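Long-range contacts in oxidoreductase (Azotobacter vinelandii, PDB 7D5M), which binds NAD(+) and NADH and, as a homologue of inositol dehydrogenase, probably carries out NAD-dependent oxidation of a polyol or sugar-like substrate: residues F172-H177 with S260-A265; S229-V234 with N243-M248. All coordinates share one frame; numbering follows the deposited sequence.

Contact 1: residues F172-H177 with S260-A265; sequences FAHGFH and SSAVNA
The carbonyl oxygen of Ala-173 is gripped twice: Asn-264 ND2 donates to Ala-173 O at 3.1 Å, 55° out of the carbonyl plane, and Ser-267 OG bonds to it too. Asn-264 reaches it with CG anti to its backbone N (chi1 -180°), while its OD1 pairs with Arg-274 of the second subunit. Asn-264 N bonds to His-174 O at 2.9 Å. N-terminal to Asn-264, parallel strands 165-173 and 255-261 pair in the mixed sheet of the C-terminal domain: Ser-261 N meets Phe-172 O at 3.0 Å, and His-174 N meets Ser-261 O at 3.1 Å. Past strand 255-261 the chain turns: Ser-261 OG accepts from Val-263 N at 3.2 Å, an ST turn, and also bonds to Asn-243; Asn-264 centres an inverse gamma turn. The His-174 ring has one face over Ala-262 CA, 3.8 Å from the ring centroid (CH-pi); its ND1 accepts a hydrogen bond from Phe-176 N, near the ring plane. An alanine at His-174 would probably leave Phe-176 N without this acceptor and open a gap over Ala-262. His-177 N donates to Ala-262 O at 2.9 Å, and its ND1 bonds to Tyr-201 OH; the His-177 side chain lies about 5 Å from that of NAD-binding Arg-191.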
# COMPACT_ATOMS: atom_id res chain seq x y z
N PHE A 172 -0.98 16.52 -10.57
CA PHE A 172 -0.40 15.66 -11.62
C PHE A 172 1.09 15.98 -11.60
O PHE A 172 1.50 16.99 -12.18
CB PHE A 172 -1.11 15.87 -12.96
CG PHE A 172 -0.88 14.75 -13.95
CD1 PHE A 172 0.23 13.93 -13.87
CD2 PHE A 172 -1.79 14.54 -14.98
CE1 PHE A 172 0.44 12.92 -14.80
CE2 PHE A 172 -1.57 13.54 -15.92
CZ PHE A 172 -0.47 12.73 -15.82
N ALA A 173 1.85 15.19 -10.85
CA ALA A 173 3.25 15.48 -10.47
C ALA A 173 4.10 14.25 -10.74
O ALA A 173 4.18 13.37 -9.88
CB ALA A 173 3.31 15.90 -9.02
N HIS A 174 4.70 14.19 -11.93
CA HIS A 174 5.62 13.12 -12.37
C HIS A 174 7.04 13.67 -12.43
O HIS A 174 7.21 14.89 -12.33
CB HIS A 174 5.16 12.54 -13.71
CG HIS A 174 5.36 13.46 -14.86
ND1 HIS A 174 6.56 13.56 -15.54
CD2 HIS A 174 4.51 14.33 -15.46
CE1 HIS A 174 6.44 14.45 -16.51
NE2 HIS A 174 5.18 14.92 -16.49
N GLY A 175 8.03 12.79 -12.57
CA GLY A 175 9.45 13.19 -12.50
C GLY A 175 10.17 13.00 -13.82
O GLY A 175 11.40 13.16 -13.83
N PHE A 176 9.48 12.69 -14.91
CA PHE A 176 10.19 12.28 -16.16
C PHE A 176 11.05 13.42 -16.70
O PHE A 176 12.00 13.08 -17.41
CB PHE A 176 9.24 11.77 -17.24
CG PHE A 176 8.69 10.41 -16.90
CD1 PHE A 176 9.47 9.28 -16.98
CD2 PHE A 176 7.38 10.29 -16.46
CE1 PHE A 176 8.95 8.03 -16.64
CE2 PHE A 176 6.86 9.05 -16.15
CZ PHE A 176 7.64 7.93 -16.23
N HIS A 177 10.75 14.69 -16.39
CA HIS A 177 11.53 15.84 -16.93
C HIS A 177 12.35 16.51 -15.83
O HIS A 177 12.66 17.70 -15.97
CB HIS A 177 10.60 16.77 -17.71
CG HIS A 177 9.89 16.04 -18.80
ND1 HIS A 177 8.68 16.45 -19.31
CD2 HIS A 177 10.21 14.90 -19.46
CE1 HIS A 177 8.29 15.60 -20.24
NE2 HIS A 177 9.21 14.64 -20.35
N SER A 260 0.98 20.99 -10.21
CA SER A 260 1.38 20.55 -11.57
C SER A 260 2.90 20.38 -11.59
O SER A 260 3.59 21.34 -11.20
CB SER A 260 0.94 21.56 -12.62
OG SER A 260 -0.45 21.84 -12.52
N SER A 261 3.44 19.23 -12.02
CA SER A 261 4.91 19.06 -12.02
C SER A 261 5.37 18.01 -13.02
O SER A 261 4.68 16.98 -13.18
CB SER A 261 5.42 18.75 -10.63
OG SER A 261 6.83 18.87 -10.58
N ALA A 262 6.50 18.27 -13.66
CA ALA A 262 7.25 17.29 -14.48
C ALA A 262 8.61 17.03 -13.83
O ALA A 262 9.40 16.29 -14.43
CB ALA A 262 7.39 17.80 -15.89
N VAL A 263 8.85 17.56 -12.63
CA VAL A 263 10.17 17.47 -11.93
C VAL A 263 10.00 16.85 -10.53
O VAL A 263 10.90 17.01 -9.68
CB VAL A 263 10.85 18.86 -11.88
CG1 VAL A 263 11.10 19.37 -13.29
CG2 VAL A 263 10.05 19.87 -11.09
N ASN A 264 8.91 16.12 -10.31
CA ASN A 264 8.71 15.36 -9.05
C ASN A 264 9.52 14.06 -9.15
O ASN A 264 8.93 12.99 -9.43
CB ASN A 264 7.23 15.13 -8.77
CG ASN A 264 7.02 14.37 -7.48
OD1 ASN A 264 7.92 14.33 -6.64
ND2 ASN A 264 5.84 13.78 -7.35
N ALA A 265 10.83 14.15 -8.95
CA ALA A 265 11.79 13.06 -9.19
C ALA A 265 11.28 11.77 -8.53
O ALA A 265 10.93 11.82 -7.35
CB ALA A 265 13.16 13.45 -8.67

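Contact 2: residues S229-V234 with N243-M248; sequences SRQSFV and NAYTLM
Asn-243, Gln-231 and Tyr-245 carry most of the buried surface, all three with side chains on one face of the antiparallel pairing. The Asn-243 amide is the hub: its ND2 donates to Gln-231 OE1 at 2.9 Å in a nearly straight bond (169° at the hydrogen), with the acceptor close to the Asn-243 amide plane. Gln-231 gets there because its chain bends at chi2 (81°), folding the amide back over the neighbouring strand; the two amide planes stand 50° apart. A second, weak bond runs from Asn-243 ND2 to Tyr-245 OH at 3.3 Å. On its other branch, Asn-243 OD1 accepts from Trp-259 NE1 and is also hydrogen-bonded to Ser-261 OG, two bonds that would hold the amide against rotation about chi2. Phe-233 adds its ring edge, CE2 lying 3.8 Å from Asn-243 CB. Tyr-245 CE2 comes within 3.7 Å of Gln-231 OE1, and the tyrosine hydroxyl bonds to His-169 of the second subunit. Beneath these side chains the backbones pair as a beta hairpin: Tyr-245 N bonds to Ser-229 O at 2.9 Å, and Gln-231 N to Asn-243 O at 3.0 Å. Strand 243-250 lies between strands 223-231 and 255-261, with backbone bonds to the latter from Ala-244 to Ser-260 and Thr-246 to Val-258; Ala-244 and Thr-246 face Leu-203 of helix 202-217, while Arg-230 and Thr-246 touch helix 363-381.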
# COMPACT_ATOMS: atom_id res chain seq x y z
N SER A 229 1.74 30.29 -8.44
CA SER A 229 3.21 30.45 -8.35
C SER A 229 3.85 29.34 -9.18
O SER A 229 3.55 28.16 -8.92
CB SER A 229 3.63 30.44 -6.91
OG SER A 229 4.99 30.10 -6.81
N ARG A 230 4.64 29.69 -10.19
CA ARG A 230 5.23 28.70 -11.12
C ARG A 230 6.74 28.90 -11.21
O ARG A 230 7.23 30.05 -11.05
CB ARG A 230 4.54 28.76 -12.48
CG ARG A 230 4.99 29.89 -13.39
CD ARG A 230 4.19 29.91 -14.69
NE ARG A 230 4.45 31.08 -15.52
CZ ARG A 230 4.35 31.14 -16.85
NH1 ARG A 230 4.04 30.06 -17.56
NH2 ARG A 230 4.58 32.28 -17.47
N GLN A 231 7.45 27.80 -11.46
CA GLN A 231 8.92 27.75 -11.49
C GLN A 231 9.39 27.02 -12.74
O GLN A 231 8.68 26.10 -13.22
CB GLN A 231 9.48 27.07 -10.24
CG GLN A 231 8.96 27.67 -8.93
CD GLN A 231 7.58 27.17 -8.56
OE1 GLN A 231 7.27 26.00 -8.71
NE2 GLN A 231 6.76 28.07 -8.03
N SER A 232 10.55 27.42 -13.25
CA SER A 232 11.35 26.67 -14.25
C SER A 232 12.60 26.16 -13.53
O SER A 232 13.59 26.91 -13.42
CB SER A 232 11.67 27.53 -15.45
OG SER A 232 10.51 28.21 -15.92
N PHE A 233 12.53 24.96 -12.95
CA PHE A 233 13.67 24.37 -12.20
C PHE A 233 14.77 23.98 -13.18
O PHE A 233 15.96 24.17 -12.86
CB PHE A 233 13.20 23.22 -11.31
CG PHE A 233 12.53 23.68 -10.04
CD1 PHE A 233 13.26 24.32 -9.04
CD2 PHE A 233 11.18 23.48 -9.84
CE1 PHE A 233 12.65 24.74 -7.87
CE2 PHE A 233 10.56 23.93 -8.68
CZ PHE A 233 11.30 24.54 -7.69
N VAL A 234 14.40 23.46 -14.35
CA VAL A 234 15.33 23.37 -15.51
C VAL A 234 15.29 24.74 -16.18
O VAL A 234 14.32 25.06 -16.87
CB VAL A 234 14.97 22.21 -16.45
CG1 VAL A 234 15.89 22.18 -17.66
CG2 VAL A 234 15.03 20.88 -15.71
N ASN A 243 6.99 23.25 -12.90
CA ASN A 243 6.36 23.06 -11.57
C ASN A 243 5.43 24.23 -11.31
O ASN A 243 5.80 25.36 -11.68
CB ASN A 243 7.42 22.95 -10.49
CG ASN A 243 6.85 22.40 -9.20
OD1 ASN A 243 6.52 21.21 -9.14
ND2 ASN A 243 6.71 23.24 -8.19
N ALA A 244 4.27 24.00 -10.72
CA ALA A 244 3.36 25.10 -10.36
C ALA A 244 2.43 24.71 -9.22
O ALA A 244 2.06 23.52 -9.08
CB ALA A 244 2.59 25.53 -11.59
N TYR A 245 2.09 25.71 -8.42
CA TYR A 245 1.07 25.64 -7.35
C TYR A 245 -0.05 26.59 -7.72
O TYR A 245 0.20 27.81 -7.83
CB TYR A 245 1.67 26.04 -6.00
CG TYR A 245 2.91 25.26 -5.68
CD1 TYR A 245 2.83 24.01 -5.10
CD2 TYR A 245 4.17 25.77 -6.00
CE1 TYR A 245 3.98 23.28 -4.82
CE2 TYR A 245 5.31 25.04 -5.75
CZ TYR A 245 5.22 23.80 -5.15
OH TYR A 245 6.35 23.08 -4.90
N THR A 246 -1.26 26.06 -7.85
CA THR A 246 -2.47 26.88 -8.07
C THR A 246 -3.38 26.73 -6.86
O THR A 246 -3.84 25.61 -6.58
CB THR A 246 -3.20 26.51 -9.36
OG1 THR A 246 -2.24 26.57 -10.41
CG2 THR A 246 -4.36 27.46 -9.61
N LEU A 247 -3.63 27.83 -6.17
CA LEU A 247 -4.59 27.87 -5.05
C LEU A 247 -5.84 28.63 -5.52
O LEU A 247 -5.71 29.71 -6.16
CB LEU A 247 -3.93 28.53 -3.84
CG LEU A 247 -4.75 28.50 -2.56
CD1 LEU A 247 -4.97 27.07 -2.07
CD2 LEU A 247 -4.07 29.32 -1.47
N MET A 248 -7.00 28.05 -5.26
CA MET A 248 -8.29 28.59 -5.76
C MET A 248 -9.29 28.72 -4.61
O MET A 248 -9.32 27.84 -3.72
CB MET A 248 -8.85 27.66 -6.83
CG MET A 248 -7.82 27.29 -7.86
SD MET A 248 -8.55 26.45 -9.27
CE MET A 248 -9.01 24.88 -8.56

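From the N terminus, the chain leaves strand 165-173 through residues 172-177, passes helices 186-191, 194-197 and 202-217, and enters strand 223-231. Contact 2 then closes a short hairpin, with eight residues between its segments, 229-234 and 243-248. Strand 255-261 follows, and contact 1 closes the wider loop of 82 residues by bringing 260-265 back to 172-177, so the hairpin falls wholly within that span. The two contacts meet where strands 243-250 and 255-261 adjoin: Ser-260 O lies 2.8 Å from Ala-244 N, a probable hydrogen bond. Each contact joins one pair of strands of the same sheet, the pairing of 243-250 with 255-261 links the two pairs, and both contacts touch the second subunit.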